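Local coordinates for protein free methionine-R-sulfoxide reductase (Saccharomyces cerevisiae, PDB 1F5M) that reduces the R-enantiomer of free methionine sulfoxide to methionine, with thioredoxin as reductant, and helps protect the cell against oxidative stress, at residues V135-I148 / L166-F179. Sequence-based numbering, arbitrary orientation.
Sequences VPIISNDGKTLGVI and LEKLAKLINKSCVF
Apolar contacts join Ile-137, Ile-148 and Val-135 to helix 166-176, with the small Ala-170 at the centre. The CB of Ala-170 meets Ile-137 CG1 at 3.9 Å and Ile-148 CD1 at 4.0 Å, a small side chain consistent with the 7.3 Å between the axes of strand 135-138 and helix 166-176, which cross at -29°. Val-135 straddles the preceding turn of the helix: CG1, anti to the backbone N (chi1 179°), reaches Glu-167 CG at 3.5 Å, while CG2 rests on Leu-166 CB. Beyond this contact, Glu-167 OE2 is hydrogen-bonded to Thr-110 OG1. A C-terminal helix lying on one face of a central antiparallel sheet is a hallmark of the GAF fold, and here it covers a beta hairpin whose type I turn runs from Ser-139 to Gly-142. Inside that hairpin, Ser-139 OG accepts the N-H of Lys-143 at 2.7 Å. Near the turn, Asn-174 packs by van der Waals contact against the backbone, CG lying 3.3 Å from Ile-138 O, and the Leu-145 side chain crosses that of Asn-174 at about a right angle. Replacing Asn-174 by alanine removes the amide, which is likely to leave a gap beside Ile-138 O and Leu-145 CD1. Beyond it, Leu-145 CB sits over the rim of one face of the Phe-179 ring, which also stacks with Trp-42.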
ATOM      1  N   VAL B 135     -10.604  -6.331 -11.780  1.00 20.22           N
ATOM      2  CA  VAL B 135     -11.804  -5.557 -12.038  1.00 21.21           C
ATOM      3  C   VAL B 135     -11.447  -4.132 -12.477  1.00 22.45           C
ATOM      4  O   VAL B 135     -10.770  -3.353 -11.736  1.00 23.15           O
ATOM      5  CB  VAL B 135     -12.685  -5.518 -10.767  1.00 19.37           C
ATOM      6  CG1 VAL B 135     -13.948  -4.683 -10.979  1.00 17.18           C
ATOM      7  CG2 VAL B 135     -13.027  -6.924 -10.331  1.00 17.23           C
ATOM      8  N   PRO B 136     -11.880  -3.746 -13.685  1.00 23.84           N
ATOM      9  CA  PRO B 136     -11.554  -2.377 -14.140  1.00 24.55           C
ATOM     10  C   PRO B 136     -12.415  -1.264 -13.515  1.00 24.23           C
ATOM     11  O   PRO B 136     -13.613  -1.430 -13.283  1.00 23.71           O
ATOM     12  CB  PRO B 136     -11.733  -2.472 -15.647  1.00 23.54           C
ATOM     13  CG  PRO B 136     -12.884  -3.381 -15.767  1.00 22.18           C
ATOM     14  CD  PRO B 136     -12.651  -4.474 -14.708  1.00 21.81           C
ATOM     15  N   ILE B 137     -11.773  -0.130 -13.198  1.00 25.44           N
ATOM     16  CA  ILE B 137     -12.449   1.007 -12.605  1.00 24.74           C
ATOM     17  C   ILE B 137     -12.790   1.907 -13.781  1.00 26.19           C
ATOM     18  O   ILE B 137     -11.901   2.304 -14.527  1.00 27.01           O
ATOM     19  CB  ILE B 137     -11.502   1.712 -11.605  1.00 25.64           C
ATOM     20  CG1 ILE B 137     -11.190   0.741 -10.444  1.00 26.44           C
ATOM     21  CG2 ILE B 137     -12.123   2.969 -11.076  1.00 23.51           C
ATOM     22  CD1 ILE B 137      -9.925   1.125  -9.689  1.00 28.91           C
ATOM     23  N   ILE B 138     -14.072   2.234 -13.940  1.00 28.59           N
ATOM     24  CA  ILE B 138     -14.517   3.025 -15.100  1.00 30.70           C
ATOM     25  C   ILE B 138     -14.949   4.445 -14.793  1.00 28.83           C
ATOM     26  O   ILE B 138     -15.619   4.682 -13.795  1.00 29.22           O
ATOM     27  CB  ILE B 138     -15.702   2.293 -15.812  1.00 31.29           C
ATOM     28  CG1 ILE B 138     -15.303   0.838 -16.109  1.00 29.68           C
ATOM     29  CG2 ILE B 138     -16.121   3.067 -17.063  1.00 29.66           C
ATOM     30  CD1 ILE B 138     -14.141   0.714 -17.070  1.00 32.94           C
ATOM     31  N   SER B 139     -14.572   5.391 -15.653  1.00 30.64           N
ATOM     32  CA  SER B 139     -14.942   6.798 -15.437  1.00 32.50           C
ATOM     33  C   SER B 139     -16.384   7.076 -15.876  1.00 33.77           C
ATOM     34  O   SER B 139     -17.023   6.248 -16.544  1.00 32.50           O
ATOM     35  CB  SER B 139     -14.035   7.721 -16.250  1.00 33.33           C
ATOM     36  OG  SER B 139     -14.187   7.413 -17.624  1.00 33.05           O
ATOM     37  N   ASN B 140     -16.894   8.245 -15.506  1.00 35.31           N
ATOM     38  CA  ASN B 140     -18.250   8.628 -15.920  1.00 37.71           C
ATOM     39  C   ASN B 140     -18.239   8.583 -17.428  1.00 38.76           C
ATOM     40  O   ASN B 140     -19.185   8.134 -18.087  1.00 39.64           O
ATOM     41  CB  ASN B 140     -18.567  10.049 -15.487  1.00 36.99           C
ATOM     42  CG  ASN B 140     -18.682  10.172 -14.008  1.00 40.14           C
ATOM     43  OD1 ASN B 140     -18.995   9.199 -13.330  1.00 40.11           O
ATOM     44  ND2 ASN B 140     -18.440  11.369 -13.481  1.00 40.53           N
ATOM     45  N   ASP B 141     -17.115   9.040 -17.946  1.00 40.18           N
ATOM     46  CA  ASP B 141     -16.843   9.127 -19.354  1.00 41.49           C
ATOM     47  C   ASP B 141     -16.744   7.707 -19.959  1.00 41.21           C
ATOM     48  O   ASP B 141     -16.686   7.546 -21.178  1.00 40.72           O
ATOM     49  CB  ASP B 141     -15.534   9.943 -19.538  1.00 45.24           C
ATOM     50  CG  ASP B 141     -15.166  10.863 -18.262  1.00 49.06           C
ATOM     51  OD1 ASP B 141     -14.347  11.823 -18.385  1.00 51.23           O
ATOM     52  OD2 ASP B 141     -15.664  10.634 -17.136  1.00 47.21           O
ATOM     53  N   GLY B 142     -16.724   6.674 -19.111  1.00 39.91           N
ATOM     54  CA  GLY B 142     -16.635   5.313 -19.620  1.00 37.19           C
ATOM     55  C   GLY B 142     -15.242   4.799 -19.986  1.00 36.62           C
ATOM     56  O   GLY B 142     -15.089   3.755 -20.643  1.00 36.31           O
ATOM     57  N   LYS B 143     -14.199   5.502 -19.571  1.00 34.10           N
ATOM     58  CA  LYS B 143     -12.855   5.045 -19.890  1.00 31.77           C
ATOM     59  C   LYS B 143     -12.258   4.312 -18.668  1.00 29.04           C
ATOM     60  O   LYS B 143     -12.757   4.467 -17.565  1.00 26.96           O
ATOM     61  CB  LYS B 143     -11.996   6.238 -20.268  1.00 34.73           C
ATOM     62  CG  LYS B 143     -12.571   7.056 -21.436  1.00 38.38           C
ATOM     63  CD  LYS B 143     -11.533   8.056 -21.935  1.00 42.72           C
ATOM     64  CE  LYS B 143     -11.947   8.711 -23.278  1.00 44.66           C
ATOM     65  NZ  LYS B 143     -10.839   9.513 -23.953  1.00 47.15           N
ATOM     66  N   THR B 144     -11.213   3.513 -18.870  1.00 26.38           N
ATOM     67  CA  THR B 144     -10.571   2.786 -17.751  1.00 25.96           C
ATOM     68  C   THR B 144      -9.653   3.742 -16.934  1.00 25.19           C
ATOM     69  O   THR B 144      -8.680   4.286 -17.464  1.00 25.52           O
ATOM     70  CB  THR B 144      -9.714   1.636 -18.296  1.00 26.55           C
ATOM     71  OG1 THR B 144     -10.575   0.692 -18.972  1.00 28.32           O
ATOM     72  CG2 THR B 144      -8.915   0.962 -17.161  1.00 25.92           C
ATOM     73  N   LEU B 145      -9.977   3.954 -15.665  1.00 23.40           N
ATOM     74  CA  LEU B 145      -9.172   4.829 -14.785  1.00 24.14           C
ATOM     75  C   LEU B 145      -8.032   4.016 -14.141  1.00 25.51           C
ATOM     76  O   LEU B 145      -6.972   4.543 -13.775  1.00 26.03           O
ATOM     77  CB  LEU B 145     -10.092   5.413 -13.710  1.00 21.90           C
ATOM     78  CG  LEU B 145     -11.172   6.381 -14.218  1.00 25.63           C
ATOM     79  CD1 LEU B 145     -11.999   6.944 -13.051  1.00 25.67           C
ATOM     80  CD2 LEU B 145     -10.480   7.512 -14.946  1.00 24.43           C
ATOM     81  N   GLY B 146      -8.283   2.714 -13.997  1.00 27.09           N
ATOM     82  CA  GLY B 146      -7.312   1.799 -13.419  1.00 24.39           C
ATOM     83  C   GLY B 146      -7.979   0.457 -13.161  1.00 23.47           C
ATOM     84  O   GLY B 146      -9.107   0.208 -13.602  1.00 22.12           O
ATOM     85  N   VAL B 147      -7.296  -0.432 -12.446  1.00 23.17           N
ATOM     86  CA  VAL B 147      -7.889  -1.727 -12.147  1.00 22.48           C
ATOM     87  C   VAL B 147      -7.665  -2.099 -10.701  1.00 22.40           C
ATOM     88  O   VAL B 147      -6.760  -1.568 -10.030  1.00 22.50           O
ATOM     89  CB  VAL B 147      -7.276  -2.878 -12.980  1.00 22.93           C
ATOM     90  CG1 VAL B 147      -7.431  -2.619 -14.481  1.00 25.42           C
ATOM     91  CG2 VAL B 147      -5.806  -3.040 -12.620  1.00 24.19           C
ATOM     92  N   ILE B 148      -8.538  -2.972 -10.213  1.00 21.38           N
ATOM     93  CA  ILE B 148      -8.442  -3.531  -8.879  1.00 22.01           C
ATOM     94  C   ILE B 148      -7.914  -4.926  -9.182  1.00 22.78           C
ATOM     95  O   ILE B 148      -8.501  -5.658  -9.994  1.00 22.77           O
ATOM     96  CB  ILE B 148      -9.807  -3.656  -8.207  1.00 22.25           C
ATOM     97  CG1 ILE B 148     -10.529  -2.303  -8.195  1.00 19.16           C
ATOM     98  CG2 ILE B 148      -9.621  -4.170  -6.808  1.00 23.58           C
ATOM     99  CD1 ILE B 148     -11.878  -2.342  -7.471  1.00 21.19           C
ATOM    100  N   LEU B 166     -16.641  -6.386  -6.173  1.00 24.27           N
ATOM    101  CA  LEU B 166     -15.536  -5.514  -6.557  1.00 22.89           C
ATOM    102  C   LEU B 166     -15.984  -4.504  -7.603  1.00 24.43           C
ATOM    103  O   LEU B 166     -15.407  -3.413  -7.684  1.00 23.09           O
ATOM    104  CB  LEU B 166     -14.350  -6.308  -7.075  1.00 22.28           C
ATOM    105  CG  LEU B 166     -13.646  -7.166  -6.039  1.00 20.80           C
ATOM    106  CD1 LEU B 166     -12.595  -8.056  -6.746  1.00 23.00           C
ATOM    107  CD2 LEU B 166     -12.956  -6.285  -5.022  1.00 20.11           C
ATOM    108  N   GLU B 167     -16.983  -4.844  -8.426  1.00 22.09           N
ATOM    109  CA  GLU B 167     -17.433  -3.865  -9.412  1.00 23.69           C
ATOM    110  C   GLU B 167     -18.219  -2.777  -8.697  1.00 23.65           C
ATOM    111  O   GLU B 167     -18.272  -1.669  -9.185  1.00 25.80           O
ATOM    112  CB  GLU B 167     -18.268  -4.515 -10.547  1.00 26.21           C
ATOM    113  CG  GLU B 167     -17.376  -5.356 -11.479  1.00 28.61           C
ATOM    114  CD  GLU B 167     -18.026  -5.753 -12.798  1.00 32.15           C
ATOM    115  OE1 GLU B 167     -19.273  -5.763 -12.866  1.00 29.81           O
ATOM    116  OE2 GLU B 167     -17.276  -6.067 -13.768  1.00 34.12           O
ATOM    117  N   LYS B 168     -18.824  -3.069  -7.547  1.00 23.10           N
ATOM    118  CA  LYS B 168     -19.555  -2.029  -6.819  1.00 24.87           C
ATOM    119  C   LYS B 168     -18.508  -1.093  -6.208  1.00 25.51           C
ATOM    120  O   LYS B 168     -18.672   0.136  -6.199  1.00 24.42           O
ATOM    121  CB  LYS B 168     -20.349  -2.607  -5.672  1.00 26.14           C
ATOM    122  CG  LYS B 168     -21.667  -3.263  -6.073  1.00 28.31           C
ATOM    123  CD  LYS B 168     -22.246  -4.061  -4.882  1.00 30.87           C
ATOM    124  CE  LYS B 168     -23.575  -4.705  -5.283  1.00 32.54           C
ATOM    125  NZ  LYS B 168     -24.136  -5.582  -4.221  1.00 34.23           N
ATOM    126  N   LEU B 169     -17.427  -1.704  -5.732  1.00 21.20           N
ATOM    127  CA  LEU B 169     -16.344  -0.959  -5.107  1.00 21.28           C
ATOM    128  C   LEU B 169     -15.668  -0.028  -6.102  1.00 21.04           C
ATOM    129  O   LEU B 169     -15.270   1.079  -5.744  1.00 23.31           O
ATOM    130  CB  LEU B 169     -15.294  -1.915  -4.522  1.00 20.04           C
ATOM    131  CG  LEU B 169     -14.071  -1.230  -3.855  1.00 20.03           C
ATOM    132  CD1 LEU B 169     -14.543  -0.353  -2.675  1.00 19.32           C
ATOM    133  CD2 LEU B 169     -13.106  -2.314  -3.343  1.00 21.81           C
ATOM    134  N   ALA B 170     -15.506  -0.504  -7.329  1.00 20.55           N
ATOM    135  CA  ALA B 170     -14.881   0.255  -8.380  1.00 21.33           C
ATOM    136  C   ALA B 170     -15.743   1.483  -8.667  1.00 24.08           C
ATOM    137  O   ALA B 170     -15.229   2.562  -8.933  1.00 26.02           O
ATOM    138  CB  ALA B 170     -14.707  -0.644  -9.674  1.00 21.56           C
ATOM    139  N   LYS B 171     -17.058   1.321  -8.626  1.00 25.87           N
ATOM    140  CA  LYS B 171     -17.937   2.466  -8.878  1.00 26.63           C
ATOM    141  C   LYS B 171     -17.833   3.521  -7.752  1.00 26.21           C
ATOM    142  O   LYS B 171     -17.884   4.735  -8.005  1.00 25.90           O
ATOM    143  CB  LYS B 171     -19.380   1.981  -9.049  1.00 25.80           C
ATOM    144  CG  LYS B 171     -19.616   1.281 -10.371  1.00 28.01           C
ATOM    145  CD  LYS B 171     -21.033   0.743 -10.437  1.00 30.92           C
ATOM    146  CE  LYS B 171     -21.263  -0.025 -11.740  1.00 34.83           C
ATOM    147  NZ  LYS B 171     -20.260  -1.151 -11.914  1.00 38.02           N
ATOM    148  N   LEU B 172     -17.647   3.048  -6.529  1.00 24.49           N
ATOM    149  CA  LEU B 172     -17.530   3.922  -5.366  1.00 25.51           C
ATOM    150  C   LEU B 172     -16.209   4.675  -5.397  1.00 24.72           C
ATOM    151  O   LEU B 172     -16.091   5.800  -4.849  1.00 26.06           O
ATOM    152  CB  LEU B 172     -17.614   3.111  -4.050  1.00 23.67           C
ATOM    153  CG  LEU B 172     -18.944   2.537  -3.593  1.00 24.82           C
ATOM    154  CD1 LEU B 172     -18.792   1.824  -2.259  1.00 21.77           C
ATOM    155  CD2 LEU B 172     -19.957   3.657  -3.485  1.00 27.50           C
ATOM    156  N   ILE B 173     -15.211   4.045  -6.010  1.00 24.24           N
ATOM    157  CA  ILE B 173     -13.886   4.630  -6.134  1.00 23.39           C
ATOM    158  C   ILE B 173     -13.992   5.735  -7.175  1.00 26.22           C
ATOM    159  O   ILE B 173     -13.503   6.862  -6.969  1.00 23.64           O
ATOM    160  CB  ILE B 173     -12.856   3.547  -6.588  1.00 24.45           C
ATOM    161  CG1 ILE B 173     -12.447   2.714  -5.369  1.00 21.05           C
ATOM    162  CG2 ILE B 173     -11.647   4.176  -7.288  1.00 20.58           C
ATOM    163  CD1 ILE B 173     -11.573   1.540  -5.674  1.00 23.25           C
ATOM    164  N   ASN B 174     -14.647   5.425  -8.290  1.00 27.26           N
ATOM    165  CA  ASN B 174     -14.812   6.437  -9.343  1.00 28.23           C
ATOM    166  C   ASN B 174     -15.516   7.709  -8.828  1.00 29.11           C
ATOM    167  O   ASN B 174     -15.130   8.837  -9.186  1.00 30.86           O
ATOM    168  CB  ASN B 174     -15.635   5.891 -10.493  1.00 27.94           C
ATOM    169  CG  ASN B 174     -15.998   6.970 -11.499  1.00 29.01           C
ATOM    170  OD1 ASN B 174     -17.179   7.171 -11.801  1.00 30.32           O
ATOM    171  ND2 ASN B 174     -14.984   7.669 -12.029  1.00 24.14           N
ATOM    172  N   LYS B 175     -16.557   7.525  -8.014  1.00 29.74           N
ATOM    173  CA  LYS B 175     -17.324   8.660  -7.493  1.00 30.45           C
ATOM    174  C   LYS B 175     -16.646   9.364  -6.341  1.00 30.33           C
ATOM    175  O   LYS B 175     -16.995  10.503  -6.016  1.00 29.42           O
ATOM    176  CB  LYS B 175     -18.706   8.211  -6.998  1.00 33.05           C
ATOM    177  CG  LYS B 175     -19.546   7.498  -8.042  1.00 36.52           C
ATOM    178  CD  LYS B 175     -20.321   6.348  -7.382  1.00 41.39           C
ATOM    179  CE  LYS B 175     -21.622   6.807  -6.726  1.00 42.90           C
ATOM    180  NZ  LYS B 175     -22.644   7.187  -7.779  1.00 44.28           N
ATOM    181  N   SER B 176     -15.704   8.686  -5.693  1.00 28.67           N
ATOM    182  CA  SER B 176     -15.043   9.261  -4.533  1.00 27.47           C
ATOM    183  C   SER B 176     -13.649   9.789  -4.800  1.00 27.60           C
ATOM    184  O   SER B 176     -13.086  10.542  -3.989  1.00 27.84           O
ATOM    185  CB  SER B 176     -14.989   8.211  -3.397  1.00 28.89           C
ATOM    186  OG  SER B 176     -14.085   7.151  -3.681  1.00 25.57           O
ATOM    187  N   CYS B 177     -13.069   9.388  -5.915  1.00 27.49           N
ATOM    188  CA  CYS B 177     -11.720   9.813  -6.211  1.00 28.55           C
ATOM    189  C   CYS B 177     -11.656  10.653  -7.457  1.00 30.67           C
ATOM    190  O   CYS B 177     -12.494  10.547  -8.360  1.00 34.18           O
ATOM    191  CB  CYS B 177     -10.805   8.606  -6.411  1.00 23.70           C
ATOM    192  SG  CYS B 177     -10.750   7.405  -5.059  1.00 25.23           S
ATOM    193  N   VAL B 178     -10.639  11.494  -7.498  1.00 31.83           N
ATOM    194  CA  VAL B 178     -10.379  12.328  -8.646  1.00 32.34           C
ATOM    195  C   VAL B 178      -9.016  11.842  -9.147  1.00 32.87           C
ATOM    196  O   VAL B 178      -7.985  11.995  -8.488  1.00 35.01           O
ATOM    197  CB  VAL B 178     -10.303  13.814  -8.271  1.00 32.53           C
ATOM    198  CG1 VAL B 178      -9.722  14.607  -9.435  1.00 33.16           C
ATOM    199  CG2 VAL B 178     -11.701  14.353  -7.951  1.00 33.57           C
ATOM    200  N   PHE B 179      -9.014  11.218 -10.305  1.00 34.47           N
ATOM    201  CA  PHE B 179      -7.774  10.725 -10.878  1.00 34.98           C
ATOM    202  C   PHE B 179      -7.156  11.772 -11.813  1.00 38.47           C
ATOM    203  O   PHE B 179      -5.903  11.870 -11.848  1.00 40.20           O
ATOM    204  CB  PHE B 179      -8.057   9.432 -11.633  1.00 31.94           C
ATOM    205  CG  PHE B 179      -8.342   8.282 -10.737  1.00 30.51           C
ATOM    206  CD1 PHE B 179      -9.650   7.946 -10.406  1.00 30.15           C
ATOM    207  CD2 PHE B 179      -7.296   7.554 -10.180  1.00 29.73           C
ATOM    208  CE1 PHE B 179      -9.913   6.893  -9.527  1.00 30.56           C
ATOM    209  CE2 PHE B 179      -7.548   6.491  -9.292  1.00 29.33           C
ATOM    210  CZ  PHE B 179      -8.848   6.160  -8.967  1.00 27.55           C
TER